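Local coordinates for protein phenylacetaldehyde dehydrogenase (Burkholderia cenocepacia, PDB 4O5H) that probably oxidises phenylacetaldehyde to phenylacetate with NAD+ as cofactor, as a member of the aldehyde dehydrogenase family, at residues R68-A73 with N235-Y240; T278-E283 with S486-E491; S321-H326 with P418-M423. All coordinates share one frame; numbering follows the deposited sequence.

Interaction 1: R68-A73 with N235-Y240; sequences RDVQQA and NIVTGY
Ala-73 of helix 67-82 and Asn-235 of strand 234-236 bring their CA atoms to 6.0 Å, and one helical turn earlier Val-70 lies nearest Val-237, just past the strand end, with 6.8 Å between the CA atoms. The helix rests here against the sheet of the Rossmann-like fold that aldehyde dehydrogenases use to bind the cofactor. Strand 234-236 pairs in parallel with strand 204-208 of that sheet. No hydrogen bond joins the two segments, and the contact is apolar. The methyl of Ala-73 points toward the 235-240 segment and meets two of its residues. Its CB meets Val-237 CG1 at 3.7 Å and Asn-235 CB at 4.1 Å. Val-237 CG1 stands anti to its own carbonyl carbon (chi1 -68°), which sets it against this methyl. The other branch, CG2, turns to Val-70 CG2 in a looser contact of 4.4 Å. Val-206 of strand 204-208 also packs against Ala-73 and Val-237. The Asn-235 amide lies beside the helix but is held by other groups. OD1 bonds Gly-36 N, and ND2 bonds Gly-232 O and Val-205 O, which fixes the rotation of this buried group. Asp-69 likewise spends its carboxylate on Ala-43 N and Asp-66 N. Its carbonyl O accepts the helical bond from Ala-73 N at 3.0 Å and lies 4.4 Å from Val-237 CG1.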
ATOM      1  N   ARG A  68      -4.515   2.007 -27.441  1.00 20.47           N
ATOM      2  CA  ARG A  68      -3.614   2.921 -28.170  1.00 21.47           C
ATOM      3  C   ARG A  68      -3.704   4.315 -27.580  1.00 18.81           C
ATOM      4  O   ARG A  68      -2.700   4.972 -27.353  1.00 17.76           O
ATOM      5  CB  ARG A  68      -3.993   3.045 -29.659  1.00 23.80           C
ATOM      6  CG  ARG A  68      -3.882   1.782 -30.473  1.00 27.34           C
ATOM      7  CD  ARG A  68      -4.466   1.978 -31.885  1.00 30.78           C
ATOM      8  NE  ARG A  68      -5.926   1.958 -31.887  1.00 32.01           N
ATOM      9  CZ  ARG A  68      -6.686   2.078 -32.971  1.00 35.37           C
ATOM     10  NH1 ARG A  68      -6.146   2.263 -34.177  1.00 37.87           N
ATOM     11  NH2 ARG A  68      -8.005   2.020 -32.860  1.00 36.97           N
ATOM     12  N   ASP A  69      -4.926   4.769 -27.339  1.00 17.00           N
ATOM     13  CA  ASP A  69      -5.127   6.116 -26.812  1.00 15.73           C
ATOM     14  C   ASP A  69      -4.579   6.217 -25.380  1.00 14.25           C
ATOM     15  O   ASP A  69      -3.964   7.220 -24.993  1.00 13.74           O
ATOM     16  CB  ASP A  69      -6.615   6.520 -26.864  1.00 15.29           C
ATOM     17  CG  ASP A  69      -7.226   6.285 -28.241  1.00 16.59           C
ATOM     18  OD1 ASP A  69      -6.762   6.913 -29.233  1.00 17.08           O
ATOM     19  OD2 ASP A  69      -8.135   5.450 -28.345  1.00 16.54           O
ATOM     20  N   VAL A  70      -4.816   5.195 -24.599  1.00 13.98           N
ATOM     21  CA  VAL A  70      -4.331   5.178 -23.201  1.00 13.51           C
ATOM     22  C   VAL A  70      -2.806   5.204 -23.188  1.00 13.63           C
ATOM     23  O   VAL A  70      -2.222   5.963 -22.435  1.00 12.82           O
ATOM     24  CB  VAL A  70      -4.841   3.972 -22.426  1.00 13.73           C
ATOM     25  CG1 VAL A  70      -4.170   3.878 -21.055  1.00 13.60           C
ATOM     26  CG2 VAL A  70      -6.342   4.053 -22.248  1.00 13.59           C
ATOM     27  N   GLN A  71      -2.187   4.387 -24.028  1.00 14.78           N
ATOM     28  CA  GLN A  71      -0.721   4.404 -24.161  1.00 15.75           C
ATOM     29  C   GLN A  71      -0.179   5.777 -24.544  1.00 15.04           C
ATOM     30  O   GLN A  71       0.827   6.194 -24.016  1.00 14.61           O
ATOM     31  CB  GLN A  71      -0.250   3.380 -25.167  1.00 17.78           C
ATOM     32  CG  GLN A  71      -0.349   1.968 -24.592  1.00 19.47           C
ATOM     33  CD  GLN A  71      -0.246   0.905 -25.637  1.00 21.93           C
ATOM     34  OE1 GLN A  71      -0.224   1.169 -26.838  1.00 23.37           O
ATOM     35  NE2 GLN A  71      -0.178  -0.318 -25.190  1.00 24.45           N
ATOM     36  N   GLN A  72      -0.864   6.493 -25.424  1.00 15.32           N
ATOM     37  CA  GLN A  72      -0.447   7.878 -25.763  1.00 15.72           C
ATOM     38  C   GLN A  72      -0.528   8.817 -24.572  1.00 13.53           C
ATOM     39  O   GLN A  72       0.321   9.680 -24.393  1.00 13.41           O
ATOM     40  CB  GLN A  72      -1.256   8.467 -26.908  1.00 17.63           C
ATOM     41  CG  GLN A  72      -1.010   7.723 -28.189  1.00 21.72           C
ATOM     42  CD  GLN A  72       0.379   7.941 -28.766  1.00 24.74           C
ATOM     43  OE1 GLN A  72       1.079   8.928 -28.461  1.00 31.39           O
ATOM     44  NE2 GLN A  72       0.822   6.988 -29.540  1.00 28.56           N
ATOM     45  N   ALA A  73      -1.592   8.710 -23.805  1.00 12.16           N
ATOM     46  CA  ALA A  73      -1.752   9.524 -22.598  1.00 10.99           C
ATOM     47  C   ALA A  73      -0.655   9.251 -21.553  1.00 10.63           C
ATOM     48  O   ALA A  73      -0.133  10.177 -20.929  1.00 10.15           O
ATOM     49  CB  ALA A  73      -3.127   9.307 -21.977  1.00 10.34           C
ATOM     50  N   ASN A 235      -3.821  14.351 -18.028  1.00 10.07           N
ATOM     51  CA  ASN A 235      -4.384  13.774 -19.246  1.00  9.98           C
ATOM     52  C   ASN A 235      -5.664  13.063 -18.869  1.00 10.04           C
ATOM     53  O   ASN A 235      -5.770  12.513 -17.766  1.00  9.72           O
ATOM     54  CB  ASN A 235      -3.415  12.760 -19.827  1.00 10.03           C
ATOM     55  CG  ASN A 235      -2.017  13.315 -19.970  1.00  9.93           C
ATOM     56  OD1 ASN A 235      -1.712  13.958 -20.974  1.00 10.19           O
ATOM     57  ND2 ASN A 235      -1.210  13.196 -18.919  1.00  9.54           N
ATOM     58  N   ILE A 236      -6.665  13.143 -19.737  1.00 10.30           N
ATOM     59  CA  ILE A 236      -8.003  12.631 -19.440  1.00 10.37           C
ATOM     60  C   ILE A 236      -8.510  11.794 -20.587  1.00 10.49           C
ATOM     61  O   ILE A 236      -8.716  12.300 -21.694  1.00 10.74           O
ATOM     62  CB  ILE A 236      -9.000  13.737 -19.169  1.00 10.87           C
ATOM     63  CG1 ILE A 236      -8.488  14.650 -18.055  1.00 11.28           C
ATOM     64  CG2 ILE A 236     -10.354  13.158 -18.717  1.00 10.87           C
ATOM     65  CD1 ILE A 236      -9.327  15.894 -17.779  1.00 11.69           C
ATOM     66  N   VAL A 237      -8.738  10.512 -20.318  1.00 10.62           N
ATOM     67  CA  VAL A 237      -9.143   9.555 -21.344  1.00 11.22           C
ATOM     68  C   VAL A 237     -10.489   8.979 -21.017  1.00 11.45           C
ATOM     69  O   VAL A 237     -10.697   8.552 -19.883  1.00 11.86           O
ATOM     70  CB  VAL A 237      -8.115   8.410 -21.525  1.00 11.16           C
ATOM     71  CG1 VAL A 237      -6.824   8.943 -22.115  1.00 11.15           C
ATOM     72  CG2 VAL A 237      -7.760   7.725 -20.230  1.00 11.02           C
ATOM     73  N   THR A 238     -11.400   8.940 -21.990  1.00 11.89           N
ATOM     74  CA  THR A 238     -12.791   8.500 -21.728  1.00 12.13           C
ATOM     75  C   THR A 238     -12.986   7.168 -22.413  1.00 12.92           C
ATOM     76  O   THR A 238     -12.286   6.875 -23.373  1.00 12.67           O
ATOM     77  CB  THR A 238     -13.807   9.503 -22.265  1.00 12.21           C
ATOM     78  OG1 THR A 238     -13.473   9.886 -23.626  1.00 11.94           O
ATOM     79  CG2 THR A 238     -13.832  10.749 -21.384  1.00 11.96           C
ATOM     80  N   GLY A 239     -13.869   6.336 -21.862  1.00 13.58           N
ATOM     81  CA  GLY A 239     -14.142   5.010 -22.445  1.00 14.51           C
ATOM     82  C   GLY A 239     -14.569   3.980 -21.439  1.00 15.18           C
ATOM     83  O   GLY A 239     -14.827   4.321 -20.283  1.00 14.87           O
ATOM     84  N   TYR A 240     -14.566   2.706 -21.844  1.00 16.61           N
ATOM     85  CA  TYR A 240     -15.018   1.635 -20.980  1.00 17.32           C
ATOM     86  C   TYR A 240     -13.962   1.185 -20.008  1.00 16.98           C
ATOM     87  O   TYR A 240     -12.765   1.179 -20.320  1.00 16.53           O
ATOM     88  CB  TYR A 240     -15.467   0.436 -21.809  1.00 19.13           C
ATOM     89  CG  TYR A 240     -16.637   0.734 -22.683  1.00 21.69           C
ATOM     90  CD1 TYR A 240     -17.868   0.973 -22.111  1.00 23.34           C
ATOM     91  CD2 TYR A 240     -16.527   0.779 -24.089  1.00 23.62           C
ATOM     92  CE1 TYR A 240     -18.968   1.256 -22.893  1.00 24.87           C
ATOM     93  CE2 TYR A 240     -17.636   1.065 -24.876  1.00 25.18           C
ATOM     94  CZ  TYR A 240     -18.835   1.301 -24.266  1.00 25.78           C
ATOM     95  OH  TYR A 240     -19.946   1.603 -25.001  1.00 30.80           O
TER

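Interaction 2: T278-E283 with S486-E491; sequences TRMSLE and SGFGRE
Leu-282 O is approached by three groups: Phe-488 N through a weak hydrogen bond, a water at 2.9 Å that also reaches Gly-489 O, and Gly-487 CA in a C-H...O contact of 3.2 Å. Short strand 487-488 pairs antiparallel with strand 279-283 of the Rossmann-like sheet. Leu-282 and Phe-488 form its hydrogen-bonded pair. The return bond is the stronger one: Leu-282 N reaches Phe-488 O at 2.9 Å and is nearly straight (171° at the hydrogen). Phe-488 holds CG between its backbone N and carbonyl carbon (chi1 50°), and the ring lies alongside Leu-282. Its CE1 meets Met-280 CG at 3.7 Å, while Met-280 O sits at the ring edge, in plane. CZ touches Leu-282 CD1 at 3.8 Å. Met-277 of the second subunit packs on both Phe-488 and Leu-282. At the far end Glu-283 lies in the glutamate signature of the family and probably corresponds to its general base. Glu-283 OE1 comes within 3.4 Å of Glu-491 OE2, with the carboxylate planes 44° apart. Lys-194 makes a salt bridge to Glu-491 and a long, weak ion pair to Glu-283. Ser-281 OG bonds a second water at 2.7 Å, and that water donates to Arg-490 O.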
ATOM      1  N   THR A 278       3.663  -1.915  -9.636  1.00 12.01           N
ATOM      2  CA  THR A 278       3.030  -0.603  -9.528  1.00 11.68           C
ATOM      3  C   THR A 278       2.393  -0.434  -8.131  1.00 12.00           C
ATOM      4  O   THR A 278       1.724  -1.333  -7.647  1.00 11.59           O
ATOM      5  CB  THR A 278       1.950  -0.511 -10.613  1.00 11.53           C
ATOM      6  OG1 THR A 278       2.544  -0.728 -11.881  1.00 11.47           O
ATOM      7  CG2 THR A 278       1.255   0.854 -10.608  1.00 11.38           C
ATOM      8  N   ARG A 279       2.604   0.705  -7.484  1.00 12.18           N
ATOM      9  CA  ARG A 279       2.063   0.939  -6.185  1.00 12.34           C
ATOM     10  C   ARG A 279       0.574   1.087  -6.347  1.00 12.56           C
ATOM     11  O   ARG A 279       0.106   1.495  -7.400  1.00 12.37           O
ATOM     12  CB  ARG A 279       2.607   2.233  -5.560  1.00 12.61           C
ATOM     13  CG  ARG A 279       4.065   2.147  -5.122  1.00 13.16           C
ATOM     14  CD  ARG A 279       5.100   2.301  -6.208  1.00 13.53           C
ATOM     15  NE  ARG A 279       6.406   2.224  -5.528  1.00 13.85           N
ATOM     16  CZ  ARG A 279       7.279   1.216  -5.604  1.00 14.12           C
ATOM     17  NH1 ARG A 279       7.087   0.149  -6.408  1.00 13.69           N
ATOM     18  NH2 ARG A 279       8.367   1.272  -4.810  1.00 14.43           N
ATOM     19  N   MET A 280      -0.183   0.790  -5.310  1.00 12.52           N
ATOM     20  CA  MET A 280      -1.621   0.848  -5.456  1.00 13.08           C
ATOM     21  C   MET A 280      -2.345   1.359  -4.238  1.00 12.86           C
ATOM     22  O   MET A 280      -1.936   1.149  -3.112  1.00 13.03           O
ATOM     23  CB  MET A 280      -2.152  -0.521  -5.936  1.00 13.92           C
ATOM     24  CG  MET A 280      -2.104  -1.618  -4.935  1.00 15.19           C
ATOM     25  SD  MET A 280      -2.190  -3.286  -5.704  1.00 15.71           S
ATOM     26  CE  MET A 280      -0.490  -3.706  -5.739  1.00 17.78           C
ATOM     27  N   SER A 281      -3.402   2.126  -4.504  1.00 12.68           N
ATOM     28  CA  SER A 281      -4.327   2.594  -3.499  1.00 12.76           C
ATOM     29  C   SER A 281      -5.703   2.162  -3.968  1.00 12.07           C
ATOM     30  O   SER A 281      -6.057   2.422  -5.143  1.00 11.60           O
ATOM     31  CB  SER A 281      -4.238   4.137  -3.404  1.00 13.40           C
ATOM     32  OG  SER A 281      -5.186   4.629  -2.494  1.00 15.46           O
ATOM     33  N   LEU A 282      -6.474   1.508  -3.092  1.00 11.35           N
ATOM     34  CA  LEU A 282      -7.739   0.887  -3.477  1.00 11.32           C
ATOM     35  C   LEU A 282      -8.836   1.194  -2.478  1.00 11.59           C
ATOM     36  O   LEU A 282      -8.743   0.822  -1.309  1.00 10.90           O
ATOM     37  CB  LEU A 282      -7.577  -0.636  -3.596  1.00 11.19           C
ATOM     38  CG  LEU A 282      -6.465  -1.176  -4.483  1.00 11.12           C
ATOM     39  CD1 LEU A 282      -6.337  -2.680  -4.309  1.00 11.39           C
ATOM     40  CD2 LEU A 282      -6.686  -0.844  -5.964  1.00 11.01           C
ATOM     41  N   GLU A 283      -9.834   1.945  -2.932  1.00 12.30           N
ATOM     42  CA  GLU A 283     -10.982   2.288  -2.111  1.00 14.09           C
ATOM     43  C   GLU A 283     -12.167   1.537  -2.709  1.00 13.56           C
ATOM     44  O   GLU A 283     -12.611   1.843  -3.822  1.00 12.41           O
ATOM     45  CB  GLU A 283     -11.222   3.805  -2.088  1.00 15.85           C
ATOM     46  CG  GLU A 283     -10.236   4.595  -1.249  1.00 17.80           C
ATOM     47  CD  GLU A 283      -8.836   4.688  -1.889  1.00 21.61           C
ATOM     48  OE1 GLU A 283      -8.753   5.055  -3.106  1.00 23.59           O
ATOM     49  OE2 GLU A 283      -7.791   4.396  -1.180  1.00 23.56           O
ATOM     50  N   SER A 486     -12.591  -3.672   1.993  1.00 12.35           N
ATOM     51  CA  SER A 486     -12.868  -2.350   1.448  1.00 11.56           C
ATOM     52  C   SER A 486     -11.610  -1.681   0.879  1.00 11.42           C
ATOM     53  O   SER A 486     -11.646  -0.532   0.456  1.00 10.79           O
ATOM     54  CB  SER A 486     -13.539  -1.490   2.494  1.00 10.81           C
ATOM     55  OG  SER A 486     -14.810  -2.015   2.827  1.00 11.03           O
ATOM     56  N   GLY A 487     -10.490  -2.397   0.913  1.00 11.85           N
ATOM     57  CA  GLY A 487      -9.273  -1.945   0.271  1.00 12.14           C
ATOM     58  C   GLY A 487      -8.172  -1.545   1.251  1.00 12.07           C
ATOM     59  O   GLY A 487      -8.160  -1.978   2.418  1.00 12.42           O
ATOM     60  N   PHE A 488      -7.240  -0.738   0.761  1.00 11.85           N
ATOM     61  CA  PHE A 488      -6.186  -0.173   1.597  1.00 11.91           C
ATOM     62  C   PHE A 488      -5.683   1.117   0.978  1.00 11.44           C
ATOM     63  O   PHE A 488      -5.866   1.362  -0.218  1.00 11.27           O
ATOM     64  CB  PHE A 488      -5.033  -1.180   1.851  1.00 12.46           C
ATOM     65  CG  PHE A 488      -4.516  -1.821   0.617  1.00 13.08           C
ATOM     66  CD1 PHE A 488      -3.676  -1.115  -0.267  1.00 13.24           C
ATOM     67  CD2 PHE A 488      -4.822  -3.136   0.323  1.00 13.92           C
ATOM     68  CE1 PHE A 488      -3.224  -1.703  -1.424  1.00 13.55           C
ATOM     69  CE2 PHE A 488      -4.318  -3.739  -0.841  1.00 14.59           C
ATOM     70  CZ  PHE A 488      -3.532  -3.008  -1.717  1.00 14.03           C
ATOM     71  N   GLY A 489      -5.035   1.936   1.786  1.00 11.39           N
ATOM     72  CA  GLY A 489      -4.677   3.286   1.362  1.00 11.54           C
ATOM     73  C   GLY A 489      -5.717   4.269   1.844  1.00 11.72           C
ATOM     74  O   GLY A 489      -6.819   3.883   2.199  1.00 12.09           O
ATOM     75  N   ARG A 490      -5.351   5.543   1.836  1.00 12.45           N
ATOM     76  CA  ARG A 490      -6.197   6.627   2.322  1.00 12.61           C
ATOM     77  C   ARG A 490      -6.274   7.783   1.333  1.00 13.44           C
ATOM     78  O   ARG A 490      -5.288   8.089   0.606  1.00 13.04           O
ATOM     79  CB  ARG A 490      -5.705   7.116   3.655  1.00 12.55           C
ATOM     80  CG  ARG A 490      -5.799   6.102   4.784  1.00 12.54           C
ATOM     81  CD  ARG A 490      -7.248   5.715   5.113  1.00 12.59           C
ATOM     82  NE  ARG A 490      -7.398   4.739   6.193  1.00 12.43           N
ATOM     83  CZ  ARG A 490      -7.530   3.411   6.040  1.00 13.21           C
ATOM     84  NH1 ARG A 490      -7.535   2.832   4.842  1.00 13.24           N
ATOM     85  NH2 ARG A 490      -7.662   2.638   7.101  1.00 13.15           N
ATOM     86  N   GLU A 491      -7.477   8.357   1.227  1.00 13.57           N
ATOM     87  CA  GLU A 491      -7.698   9.597   0.512  1.00 14.43           C
ATOM     88  C   GLU A 491      -7.689  10.715   1.520  1.00 12.99           C
ATOM     89  O   GLU A 491      -8.020  10.491   2.663  1.00 12.08           O
ATOM     90  CB  GLU A 491      -9.074   9.603  -0.144  1.00 16.31           C
ATOM     91  CG  GLU A 491      -9.359   8.499  -1.177  1.00 18.77           C
ATOM     92  CD  GLU A 491      -8.879   8.821  -2.572  1.00 20.43           C
ATOM     93  OE1 GLU A 491      -7.856   9.548  -2.709  1.00 23.88           O
ATOM     94  OE2 GLU A 491      -9.512   8.308  -3.533  1.00 22.32           O
TER
HETATM   95  O   HOH W   1      -4.545   7.206  -2.231  1.00 25.25           O
HETATM   96  O   HOH W   2      -8.829   2.461   1.044  1.00 12.00           O

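Interaction 3: S321-H326 with P418-M423; sequences SRAYIH and PVLVAM
Arg-322 to Tyr-324 pair in parallel with Val-421 to Met-423 in the sheet of the catalytic domain. Four backbone hydrogen bonds zip the strands together, from Val-421 N to Ser-321 O, Ala-323 N to Val-421 O, Met-423 N to Ala-323 O, and Ile-325 N to Met-423 O. The shortest is Ala-323 N to Val-421 O, at 2.8 Å. The axes of the two strand segments are 23° from parallel. C-H...O contacts lie between these bonds, such as Tyr-324 CA to Met-423 O at 3.2 Å. Arg-322, Tyr-324, Val-421 and Met-423 share one face; helix 409-412 packs on the first three, and Thr-404 and Gln-406 on Met-423. Arg-322 runs beside Val-421, with CG against Val-421 CG2 at 3.7 Å. Met-423 is bent at its last torsion (chi3 -77°), and this brings CE to Tyr-324 CE1 at 3.6 Å. Its SD lies 5.3 Å from the centroid of the Tyr-324 ring, 65° off the normal, an oblique Met-aromatic contact. The two strands are neighbours in the seven-stranded, mostly parallel sheet, and strand 288-292 flanks 320-326 on its other edge. Helices 298-310 and 330-343 cover the opposite face, where Ala-323 CB touches Leu-420 CD1 and the methyl of Ala-422. Arg-322 NH1 donates to Tyr-324 OH at 2.8 Å, and that hydroxyl also bonds Gln-406 OE1. NH1 also donates to Leu-434 O, and NH2 to Ala-435 O and Lys-287 O. Where the pairing starts, a water donates to Ser-321 O and to Val-419 O, the latter at 2.9 Å.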
ATOM      1  N   SER A 321     -25.980   1.283   5.058  1.00 14.02           N
ATOM      2  CA  SER A 321     -26.887   0.342   4.443  1.00 14.09           C
ATOM      3  C   SER A 321     -27.454  -0.725   5.362  1.00 14.00           C
ATOM      4  O   SER A 321     -28.436  -1.387   5.004  1.00 14.04           O
ATOM      5  CB  SER A 321     -26.217  -0.303   3.211  1.00 14.15           C
ATOM      6  OG  SER A 321     -24.996  -0.908   3.549  1.00 14.16           O
ATOM      7  N   ARG A 322     -26.877  -0.868   6.550  1.00 13.63           N
ATOM      8  CA  ARG A 322     -27.409  -1.740   7.593  1.00 13.62           C
ATOM      9  C   ARG A 322     -27.630  -0.951   8.861  1.00 13.76           C
ATOM     10  O   ARG A 322     -26.673  -0.451   9.438  1.00 13.59           O
ATOM     11  CB  ARG A 322     -26.434  -2.880   7.917  1.00 13.41           C
ATOM     12  CG  ARG A 322     -26.126  -3.794   6.763  1.00 13.42           C
ATOM     13  CD  ARG A 322     -25.174  -4.908   7.153  1.00 13.41           C
ATOM     14  NE  ARG A 322     -23.831  -4.438   7.403  1.00 13.08           N
ATOM     15  CZ  ARG A 322     -23.032  -4.851   8.377  1.00 13.17           C
ATOM     16  NH1 ARG A 322     -23.453  -5.649   9.350  1.00 13.45           N
ATOM     17  NH2 ARG A 322     -21.805  -4.370   8.444  1.00 13.02           N
ATOM     18  N   ALA A 323     -28.880  -0.883   9.341  1.00 14.01           N
ATOM     19  CA  ALA A 323     -29.150  -0.180  10.573  1.00 13.93           C
ATOM     20  C   ALA A 323     -29.416  -1.193  11.670  1.00 14.27           C
ATOM     21  O   ALA A 323     -30.270  -2.058  11.536  1.00 14.32           O
ATOM     22  CB  ALA A 323     -30.315   0.765  10.415  1.00 14.02           C
ATOM     23  N   TYR A 324     -28.641  -1.104  12.745  1.00 14.39           N
ATOM     24  CA  TYR A 324     -28.841  -1.918  13.923  1.00 14.48           C
ATOM     25  C   TYR A 324     -29.280  -0.969  15.024  1.00 15.09           C
ATOM     26  O   TYR A 324     -28.515  -0.117  15.477  1.00 14.66           O
ATOM     27  CB  TYR A 324     -27.549  -2.663  14.274  1.00 14.30           C
ATOM     28  CG  TYR A 324     -27.155  -3.636  13.195  1.00 14.13           C
ATOM     29  CD1 TYR A 324     -27.861  -4.818  13.008  1.00 14.33           C
ATOM     30  CD2 TYR A 324     -26.116  -3.342  12.305  1.00 13.63           C
ATOM     31  CE1 TYR A 324     -27.504  -5.699  11.996  1.00 14.31           C
ATOM     32  CE2 TYR A 324     -25.763  -4.199  11.297  1.00 13.52           C
ATOM     33  CZ  TYR A 324     -26.454  -5.375  11.127  1.00 13.81           C
ATOM     34  OH  TYR A 324     -26.121  -6.227  10.124  1.00 13.50           O
ATOM     35  N   ILE A 325     -30.515  -1.145  15.482  1.00 16.32           N
ATOM     36  CA  ILE A 325     -31.125  -0.215  16.405  1.00 17.23           C
ATOM     37  C   ILE A 325     -31.563  -0.949  17.668  1.00 18.00           C
ATOM     38  O   ILE A 325     -32.173  -2.008  17.595  1.00 17.73           O
ATOM     39  CB  ILE A 325     -32.374   0.423  15.788  1.00 17.82           C
ATOM     40  CG1 ILE A 325     -31.997   1.129  14.487  1.00 17.44           C
ATOM     41  CG2 ILE A 325     -33.025   1.378  16.767  1.00 18.34           C
ATOM     42  CD1 ILE A 325     -33.180   1.245  13.530  1.00 18.05           C
ATOM     43  N   HIS A 326     -31.190  -0.394  18.817  1.00 18.19           N
ATOM     44  CA  HIS A 326     -31.459  -1.046  20.053  1.00 19.49           C
ATOM     45  C   HIS A 326     -32.964  -1.349  20.154  1.00 20.43           C
ATOM     46  O   HIS A 326     -33.799  -0.513  19.818  1.00 20.09           O
ATOM     47  CB  HIS A 326     -30.967  -0.186  21.219  1.00 19.74           C
ATOM     48  CG  HIS A 326     -31.022  -0.892  22.530  1.00 20.78           C
ATOM     49  ND1 HIS A 326     -32.198  -1.074  23.213  1.00 21.76           N
ATOM     50  CD2 HIS A 326     -30.066  -1.505  23.264  1.00 20.90           C
ATOM     51  CE1 HIS A 326     -31.974  -1.752  24.320  1.00 22.18           C
ATOM     52  NE2 HIS A 326     -30.687  -2.027  24.373  1.00 22.04           N
ATOM     53  N   PRO A 418     -30.737   3.003  -2.996  1.00 14.11           N
ATOM     54  CA  PRO A 418     -31.402   3.556  -1.828  1.00 14.68           C
ATOM     55  C   PRO A 418     -32.203   2.477  -1.111  1.00 15.06           C
ATOM     56  O   PRO A 418     -33.433   2.568  -0.999  1.00 16.04           O
ATOM     57  CB  PRO A 418     -32.301   4.643  -2.425  1.00 14.93           C
ATOM     58  CG  PRO A 418     -32.671   4.109  -3.769  1.00 14.73           C
ATOM     59  CD  PRO A 418     -31.471   3.298  -4.235  1.00 14.50           C
ATOM     60  N   VAL A 419     -31.484   1.501  -0.579  1.00 14.51           N
ATOM     61  CA  VAL A 419     -32.079   0.359   0.057  1.00 15.08           C
ATOM     62  C   VAL A 419     -31.413   0.144   1.414  1.00 14.80           C
ATOM     63  O   VAL A 419     -30.231  -0.172   1.490  1.00 14.42           O
ATOM     64  CB  VAL A 419     -31.898  -0.905  -0.801  1.00 15.47           C
ATOM     65  CG1 VAL A 419     -32.584  -2.094  -0.172  1.00 15.97           C
ATOM     66  CG2 VAL A 419     -32.414  -0.676  -2.228  1.00 16.09           C
ATOM     67  N   LEU A 420     -32.226   0.237   2.454  1.00 15.05           N
ATOM     68  CA  LEU A 420     -31.808   0.002   3.833  1.00 14.95           C
ATOM     69  C   LEU A 420     -32.306  -1.360   4.327  1.00 15.23           C
ATOM     70  O   LEU A 420     -33.404  -1.764   3.983  1.00 15.40           O
ATOM     71  CB  LEU A 420     -32.417   1.073   4.736  1.00 14.92           C
ATOM     72  CG  LEU A 420     -32.045   1.050   6.228  1.00 15.01           C
ATOM     73  CD1 LEU A 420     -30.568   1.245   6.446  1.00 14.29           C
ATOM     74  CD2 LEU A 420     -32.804   2.122   6.982  1.00 15.32           C
ATOM     75  N   VAL A 421     -31.473  -2.054   5.104  1.00 14.94           N
ATOM     76  CA  VAL A 421     -31.941  -3.192   5.887  1.00 15.63           C
ATOM     77  C   VAL A 421     -31.821  -2.771   7.350  1.00 15.77           C
ATOM     78  O   VAL A 421     -30.830  -2.149   7.722  1.00 15.44           O
ATOM     79  CB  VAL A 421     -31.185  -4.496   5.585  1.00 15.40           C
ATOM     80  CG1 VAL A 421     -31.376  -4.884   4.130  1.00 15.37           C
ATOM     81  CG2 VAL A 421     -29.683  -4.390   5.912  1.00 14.91           C
ATOM     82  N   ALA A 422     -32.844  -3.073   8.160  1.00 16.47           N
ATOM     83  CA  ALA A 422     -32.840  -2.615   9.538  1.00 16.76           C
ATOM     84  C   ALA A 422     -33.259  -3.727  10.493  1.00 17.62           C
ATOM     85  O   ALA A 422     -34.314  -4.357  10.293  1.00 17.84           O
ATOM     86  CB  ALA A 422     -33.788  -1.443   9.688  1.00 17.01           C
ATOM     87  N   MET A 423     -32.471  -3.901  11.550  1.00 17.79           N
ATOM     88  CA  MET A 423     -32.661  -4.983  12.542  1.00 18.96           C
ATOM     89  C   MET A 423     -32.404  -4.503  13.962  1.00 18.72           C
ATOM     90  O   MET A 423     -31.620  -3.583  14.169  1.00 17.71           O
ATOM     91  CB  MET A 423     -31.690  -6.131  12.227  1.00 19.36           C
ATOM     92  CG  MET A 423     -32.031  -6.907  10.945  1.00 20.11           C
ATOM     93  SD  MET A 423     -30.573  -7.616  10.117  1.00 20.20           S
ATOM     94  CE  MET A 423     -29.923  -6.159   9.337  1.00 19.81           C
TER
HETATM   95  O   HOH W   3     -28.849  -2.544   2.540  1.00 14.22           O

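How the interactions relate
Interactions 1 and 2 both reach the same Rossmann-like sheet but at different parts of it, with centres about 22 Å apart and nearest atoms about 12 Å apart. Interaction 3 lies in the other large sheet, across the centre of the chain from interaction 1, about 41 Å between centres. Interactions 2 and 3 come within about 9 Å at their nearest atoms, and segments 321-326 and 418-423 are nested in the chain loop that interaction 2 closes. Interaction 2 probably lies at the active site, since Glu-283 belongs to the glutamate signature; strand 320-326 of interaction 3 begins just after the cysteine signature. Interaction 2 alone of the three touches the second subunit.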